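PDB 3H9D: microtubule-associated protein 1A/1B, light chain 3, putative from Trypanosoma brucei, which is a ubiquitin-like ATG8-family protein that probably acts in autophagy and is predicted to be attached to a membrane phospholipid through its C-terminal end. Local coordinates for residues S77-T83 with Y109-E115; R31-I35 with M94-Y98. One frame throughout, in Å; residues are numbered along the deposited sequence.

Contact 1 (S77-T83 with Y109-E115); sequences SALFVYT and YMKYSGE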
loop_
_atom_site.group_PDB
_atom_site.type_symbol
_atom_site.label_atom_id
_atom_site.label_comp_id
_atom_site.label_asym_id
_atom_site.label_seq_id
_atom_site.Cartn_x
_atom_site.Cartn_y
_atom_site.Cartn_z
ATOM N N SER A 77 -0.913 -21.978 23.406
ATOM C CA SER A 77 -0.501 -21.819 22.020
ATOM C C SER A 77 0.658 -20.849 21.854
ATOM O O SER A 77 0.684 -19.783 22.476
ATOM C CB SER A 77 -1.680 -21.373 21.164
ATOM O OG SER A 77 -2.594 -22.440 20.972
ATOM N N ALA A 78 1.613 -21.238 21.009
ATOM C CA ALA A 78 2.685 -20.355 20.579
ATOM C C ALA A 78 2.154 -19.190 19.742
ATOM O O ALA A 78 1.112 -19.295 19.083
ATOM C CB ALA A 78 3.733 -21.127 19.804
ATOM N N LEU A 79 2.901 -18.090 19.788
ATOM C CA LEU A 79 2.637 -16.880 19.038
ATOM C C LEU A 79 3.936 -16.472 18.376
ATOM O O LEU A 79 4.956 -16.295 19.054
ATOM C CB LEU A 79 2.140 -15.765 19.970
ATOM C CG LEU A 79 1.809 -14.363 19.432
ATOM C CD1 LEU A 79 0.759 -14.400 18.299
ATOM C CD2 LEU A 79 1.338 -13.466 20.589
ATOM N N PHE A 80 3.905 -16.332 17.051
ATOM C CA PHE A 80 5.100 -15.958 16.297
ATOM C C PHE A 80 4.987 -14.539 15.743
ATOM O O PHE A 80 3.888 -14.065 15.466
ATOM C CB PHE A 80 5.362 -16.975 15.170
ATOM C CG PHE A 80 5.415 -18.408 15.647
ATOM C CD1 PHE A 80 4.297 -19.227 15.549
ATOM C CD2 PHE A 80 6.580 -18.933 16.194
ATOM C CE1 PHE A 80 4.334 -20.538 15.999
ATOM C CE2 PHE A 80 6.631 -20.256 16.645
ATOM C CZ PHE A 80 5.510 -21.052 16.548
ATOM N N VAL A 81 6.122 -13.860 15.595
ATOM C CA VAL A 81 6.137 -12.551 14.938
ATOM C C VAL A 81 7.158 -12.479 13.811
ATOM O O VAL A 81 8.156 -13.185 13.817
ATOM C CB VAL A 81 6.291 -11.347 15.926
ATOM C CG1 VAL A 81 5.040 -11.208 16.802
ATOM C CG2 VAL A 81 7.573 -11.462 16.768
ATOM N N TYR A 82 6.876 -11.624 12.834
ATOM C CA TYR A 82 7.604 -11.604 11.576
ATOM C C TYR A 82 7.918 -10.163 11.197
ATOM O O TYR A 82 7.102 -9.273 11.423
ATOM C CB TYR A 82 6.759 -12.273 10.470
ATOM C CG TYR A 82 6.272 -13.676 10.804
ATOM C CD1 TYR A 82 6.967 -14.799 10.361
ATOM C CD2 TYR A 82 5.116 -13.882 11.562
ATOM C CE1 TYR A 82 6.526 -16.092 10.665
ATOM C CE2 TYR A 82 4.669 -15.173 11.875
ATOM C CZ TYR A 82 5.380 -16.267 11.421
ATOM O OH TYR A 82 4.956 -17.542 11.725
ATOM N N THR A 83 9.121 -9.933 10.678
ATOM C CA THR A 83 9.421 -8.726 9.919
ATOM C C THR A 83 10.088 -9.196 8.639
ATOM O O THR A 83 10.761 -10.227 8.642
ATOM C CB THR A 83 10.384 -7.723 10.622
ATOM O OG1 THR A 83 10.334 -7.856 12.049
ATOM C CG2 THR A 83 10.000 -6.309 10.245
ATOM N N TYR A 109 6.924 -2.544 10.597
ATOM C CA TYR A 109 5.764 -3.376 10.266
ATOM C C TYR A 109 5.996 -4.829 10.646
ATOM O O TYR A 109 6.894 -5.487 10.125
ATOM C CB TYR A 109 5.396 -3.252 8.778
ATOM C CG TYR A 109 4.779 -1.925 8.435
ATOM C CD1 TYR A 109 5.565 -0.774 8.304
ATOM C CD2 TYR A 109 3.411 -1.809 8.258
ATOM C CE1 TYR A 109 4.987 0.461 8.005
ATOM C CE2 TYR A 109 2.829 -0.585 7.945
ATOM C CZ TYR A 109 3.617 0.544 7.821
ATOM O OH TYR A 109 3.019 1.751 7.518
ATOM N N MET A 110 5.173 -5.329 11.551
ATOM C CA MET A 110 5.317 -6.703 12.011
ATOM C C MET A 110 4.059 -7.456 11.691
ATOM O O MET A 110 2.997 -6.856 11.607
ATOM C CB MET A 110 5.575 -6.755 13.518
ATOM C CG MET A 110 6.753 -5.923 13.977
ATOM S SD MET A 110 7.030 -6.075 15.743
ATOM C CE MET A 110 7.592 -7.774 15.856
ATOM N N LYS A 111 4.193 -8.763 11.485
ATOM C CA LYS A 111 3.054 -9.669 11.381
ATOM C C LYS A 111 3.108 -10.626 12.556
ATOM O O LYS A 111 4.170 -10.858 13.126
ATOM C CB LYS A 111 3.095 -10.467 10.072
ATOM C CG LYS A 111 3.244 -9.644 8.803
ATOM C CD LYS A 111 1.943 -9.547 8.029
ATOM C CE LYS A 111 1.118 -8.342 8.454
ATOM N NZ LYS A 111 -0.182 -8.294 7.739
ATOM N N TYR A 112 1.962 -11.184 12.914
ATOM C CA TYR A 112 1.892 -12.181 13.977
ATOM C C TYR A 112 1.028 -13.360 13.548
ATOM O O TYR A 112 0.090 -13.214 12.754
ATOM C CB TYR A 112 1.370 -11.569 15.302
ATOM C CG TYR A 112 -0.033 -10.996 15.204
ATOM C CD1 TYR A 112 -1.145 -11.781 15.502
ATOM C CD2 TYR A 112 -0.249 -9.676 14.801
ATOM C CE1 TYR A 112 -2.425 -11.278 15.395
ATOM C CE2 TYR A 112 -1.543 -9.159 14.706
ATOM C CZ TYR A 112 -2.614 -9.975 14.991
ATOM O OH TYR A 112 -3.886 -9.504 14.899
ATOM N N SER A 113 1.349 -14.531 14.089
ATOM C CA SER A 113 0.586 -15.733 13.808
ATOM C C SER A 113 0.666 -16.681 14.987
ATOM O O SER A 113 1.696 -16.754 15.658
ATOM C CB SER A 113 1.129 -16.428 12.550
ATOM O OG SER A 113 0.426 -17.628 12.298
ATOM N N GLY A 114 -0.420 -17.415 15.221
ATOM C CA GLY A 114 -0.400 -18.565 16.114
ATOM C C GLY A 114 0.021 -19.783 15.310
ATOM O O GLY A 114 0.593 -19.647 14.228
ATOM N N GLU A 115 -0.280 -20.968 15.830
ATOM C CA GLU A 115 0.132 -22.219 15.202
ATOM C C GLU A 115 -0.839 -22.677 14.114
ATOM O O GLU A 115 -0.479 -23.493 13.279
ATOM C CB GLU A 115 0.351 -23.321 16.251
ATOM C CG GLU A 115 1.337 -22.924 17.348
ATOM C CD GLU A 115 1.617 -24.040 18.341
ATOM O OE1 GLU A 115 1.075 -23.999 19.475
ATOM O OE2 GLU A 115 2.390 -24.955 17.988
HETATM O O HOH W 1 -1.476 -24.170 19.653
#
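Tyr82 turns the edge of its ring to the neighbouring strand, CE2 lying 3.8 Å from Ser113 CB. With CG anti to the carbonyl carbon (chi1 -54°), the ring is swung back along its own strand, past Lys111, whose CB packs on Tyr82 CB while its NZ bonds to Lys38 O. Phe80 shares this partly exposed face, and its ring edge passes Gly114 O and Glu115 CG, the ring and carboxylate planes 76° apart. Tyrosine suits this surface, packing beside Ser113 CB yet ending in a polar hydroxyl, and the small serine leaves room for the ring edge. On the buried face, Val81 is branched and compact: CG2 meets Met110 CE at 3.8 Å and CG1 crosses Tyr112 CB at 4.0 Å, all beneath helix 60-71. Main-chain bonds pair Phe80 with Ser113 and Tyr82 with Lys111, that from Phe80 N to Ser113 O (2.6 Å) being almost straight. Beyond them, the extended Glu115 side chain reaches back so that OE1 accepts from Ala78 N at 3.2 Å, from above its carboxylate plane, and from a water. This is an antiparallel pair with one face inward and one outward, joining the central strand of the ubiquitin-like beta-grasp sheet to strand 80-83.

Contact 2 (R31-I35 with M94-Y98); sequences RLPII and MADIY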
loop_
_atom_site.group_PDB
_atom_site.type_symbol
_atom_site.label_atom_id
_atom_site.label_comp_id
_atom_site.label_asym_id
_atom_site.label_seq_id
_atom_site.Cartn_x
_atom_site.Cartn_y
_atom_site.Cartn_z
ATOM N N ARG A 31 10.294 5.223 23.236
ATOM C CA ARG A 31 9.459 4.211 22.563
ATOM C C ARG A 31 9.714 4.055 21.063
ATOM O O ARG A 31 10.348 4.906 20.420
ATOM C CB ARG A 31 7.968 4.462 22.818
ATOM C CG ARG A 31 7.649 4.751 24.263
ATOM C CD ARG A 31 6.363 4.124 24.711
ATOM N NE ARG A 31 6.344 4.060 26.167
ATOM C CZ ARG A 31 5.699 3.147 26.882
ATOM N NH1 ARG A 31 5.004 2.188 26.286
ATOM N NH2 ARG A 31 5.770 3.185 28.205
ATOM N N LEU A 32 9.215 2.944 20.521
ATOM C CA LEU A 32 9.385 2.615 19.111
ATOM C C LEU A 32 8.022 2.378 18.480
ATOM O O LEU A 32 7.221 1.611 19.014
ATOM C CB LEU A 32 10.278 1.379 18.951
ATOM C CG LEU A 32 11.680 1.466 19.543
ATOM C CD1 LEU A 32 12.269 0.079 19.641
ATOM C CD2 LEU A 32 12.561 2.385 18.704
ATOM N N PRO A 33 7.744 3.051 17.348
ATOM C CA PRO A 33 6.423 2.935 16.723
ATOM C C PRO A 33 6.295 1.671 15.875
ATOM O O PRO A 33 7.019 1.489 14.893
ATOM C CB PRO A 33 6.327 4.204 15.879
ATOM C CG PRO A 33 7.729 4.544 15.538
ATOM C CD PRO A 33 8.628 3.970 16.607
ATOM N N ILE A 34 5.378 0.805 16.281
ATOM C CA ILE A 34 5.224 -0.512 15.685
ATOM C C ILE A 34 3.815 -0.686 15.103
ATOM O O ILE A 34 2.818 -0.337 15.744
ATOM C CB ILE A 34 5.580 -1.638 16.734
ATOM C CG1 ILE A 34 7.066 -2.003 16.661
ATOM C CG2 ILE A 34 4.757 -2.899 16.542
ATOM C CD1 ILE A 34 7.990 -1.035 17.376
ATOM N N ILE A 35 3.749 -1.196 13.874
ATOM C CA ILE A 35 2.471 -1.640 13.279
ATOM C C ILE A 35 2.421 -3.172 13.344
ATOM O O ILE A 35 3.343 -3.844 12.899
ATOM C CB ILE A 35 2.278 -1.137 11.802
ATOM C CG1 ILE A 35 2.377 0.389 11.705
ATOM C CG2 ILE A 35 0.941 -1.635 11.185
ATOM C CD1 ILE A 35 1.307 1.136 12.471
ATOM N N MET A 94 14.085 -5.746 20.322
ATOM C CA MET A 94 13.146 -4.994 19.480
ATOM C C MET A 94 13.835 -3.831 18.763
ATOM O O MET A 94 13.607 -3.604 17.572
ATOM C CB MET A 94 11.946 -4.494 20.290
ATOM C CG MET A 94 10.875 -5.554 20.530
ATOM S SD MET A 94 10.158 -6.202 19.006
ATOM C CE MET A 94 9.108 -4.832 18.491
ATOM N N ALA A 95 14.713 -3.139 19.491
ATOM C CA ALA A 95 15.386 -1.931 19.017
ATOM C C ALA A 95 16.470 -2.182 17.963
ATOM O O ALA A 95 16.894 -1.244 17.281
ATOM C CB ALA A 95 15.957 -1.174 20.196
ATOM N N ASP A 96 16.926 -3.434 17.850
ATOM C CA ASP A 96 17.765 -3.876 16.727
ATOM C C ASP A 96 16.900 -4.175 15.503
ATOM O O ASP A 96 17.272 -3.844 14.374
ATOM C CB ASP A 96 18.574 -5.133 17.089
ATOM C CG ASP A 96 19.767 -4.844 18.013
ATOM O OD1 ASP A 96 20.198 -3.671 18.138
ATOM O OD2 ASP A 96 20.281 -5.820 18.610
ATOM N N ILE A 97 15.762 -4.828 15.739
ATOM C CA ILE A 97 14.772 -5.116 14.695
ATOM C C ILE A 97 14.227 -3.812 14.111
ATOM O O ILE A 97 14.066 -3.689 12.899
ATOM C CB ILE A 97 13.598 -6.012 15.225
ATOM C CG1 ILE A 97 14.126 -7.222 16.016
ATOM C CG2 ILE A 97 12.675 -6.460 14.089
ATOM C CD1 ILE A 97 14.993 -8.200 15.215
ATOM N N TYR A 98 13.980 -2.828 14.971
ATOM C CA TYR A 98 13.468 -1.547 14.516
ATOM C C TYR A 98 14.419 -0.880 13.525
ATOM O O TYR A 98 13.999 -0.483 12.441
ATOM C CB TYR A 98 13.165 -0.610 15.692
ATOM C CG TYR A 98 12.716 0.762 15.240
ATOM C CD1 TYR A 98 11.400 0.987 14.826
ATOM C CD2 TYR A 98 13.607 1.831 15.204
ATOM C CE1 TYR A 98 10.987 2.242 14.396
ATOM C CE2 TYR A 98 13.204 3.087 14.773
ATOM C CZ TYR A 98 11.895 3.286 14.369
ATOM O OH TYR A 98 11.496 4.536 13.940
#
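Leu32 drives its forked end between Ala95 and Tyr98 of the helix. One methyl, CD2, sits over a face of the Tyr98 ring in a CH-pi contact, 3.9 Å from the centroid and 21° off the normal, displaced toward the CG-CD2 side. The other, CD1, turns to the helix backbone and lies 3.8 Å from Ala95 CA; the small alanine lets the leucine come this close. Pro33 approaches the same tyrosine from farther along the strand, its CD 3.7 Å from Tyr98 CE1, and the two side chains cross at about a right angle. At the other flank Met94, bent at chi2 and chi3, curls its flexible chain toward the strand and brings CE to 3.9 Å from Ile34 CG1.

Tyr98 is aimed at the strand because CG stands anti to the backbone N (chi1 176°), and its phenolic oxygen, close beside the Pro33 ring, is satisfied by a hydrogen bond with Gly106 O. Within the helix, Tyr98 N bonds to Met94 O, fixing the spacing of these two contact residues one turn apart. Farther out, Arg25 of helix 14-27 touches Leu32, Pro33 and Tyr98, while strand 51-55 packs Phe52 and Val54 against Ile34. Backbone bonds to Val54, Phe52 and Leu108 set the strand between its two neighbours. The axes of segments 31-35 and 94-98 come within 9.9 Å of each other, their directions 61° apart. The interface is apolar side-chain packing of the short helix before the last strand of the ubiquitin-like beta-grasp fold against strand 31-38.

How the contacts relate
Both contacts build on one mixed sheet, in which strands 31-38 and 108-113 are parallel neighbours, and their centres lie about 15 Å apart. Met110 is the main junction: its N probably donates a hydrogen bond to Ile35 O at 2.7 Å, and its SD lies 3.7 Å from Met94 CE, so the sulfur-bearing chains join the buried side of contact 1 to contact 2. A second link is Thr83 OG1, which packs 3.4 Å from Ile97 CG2 of helix 94-101, and a third is Tyr109 CD2, 3.8 Å from Ile35 CB. The side chain of Tyr112 is about 8 Å from a bound calcium ion, that of Ile34 about 13 Å from one, so neither side chain is a ligand.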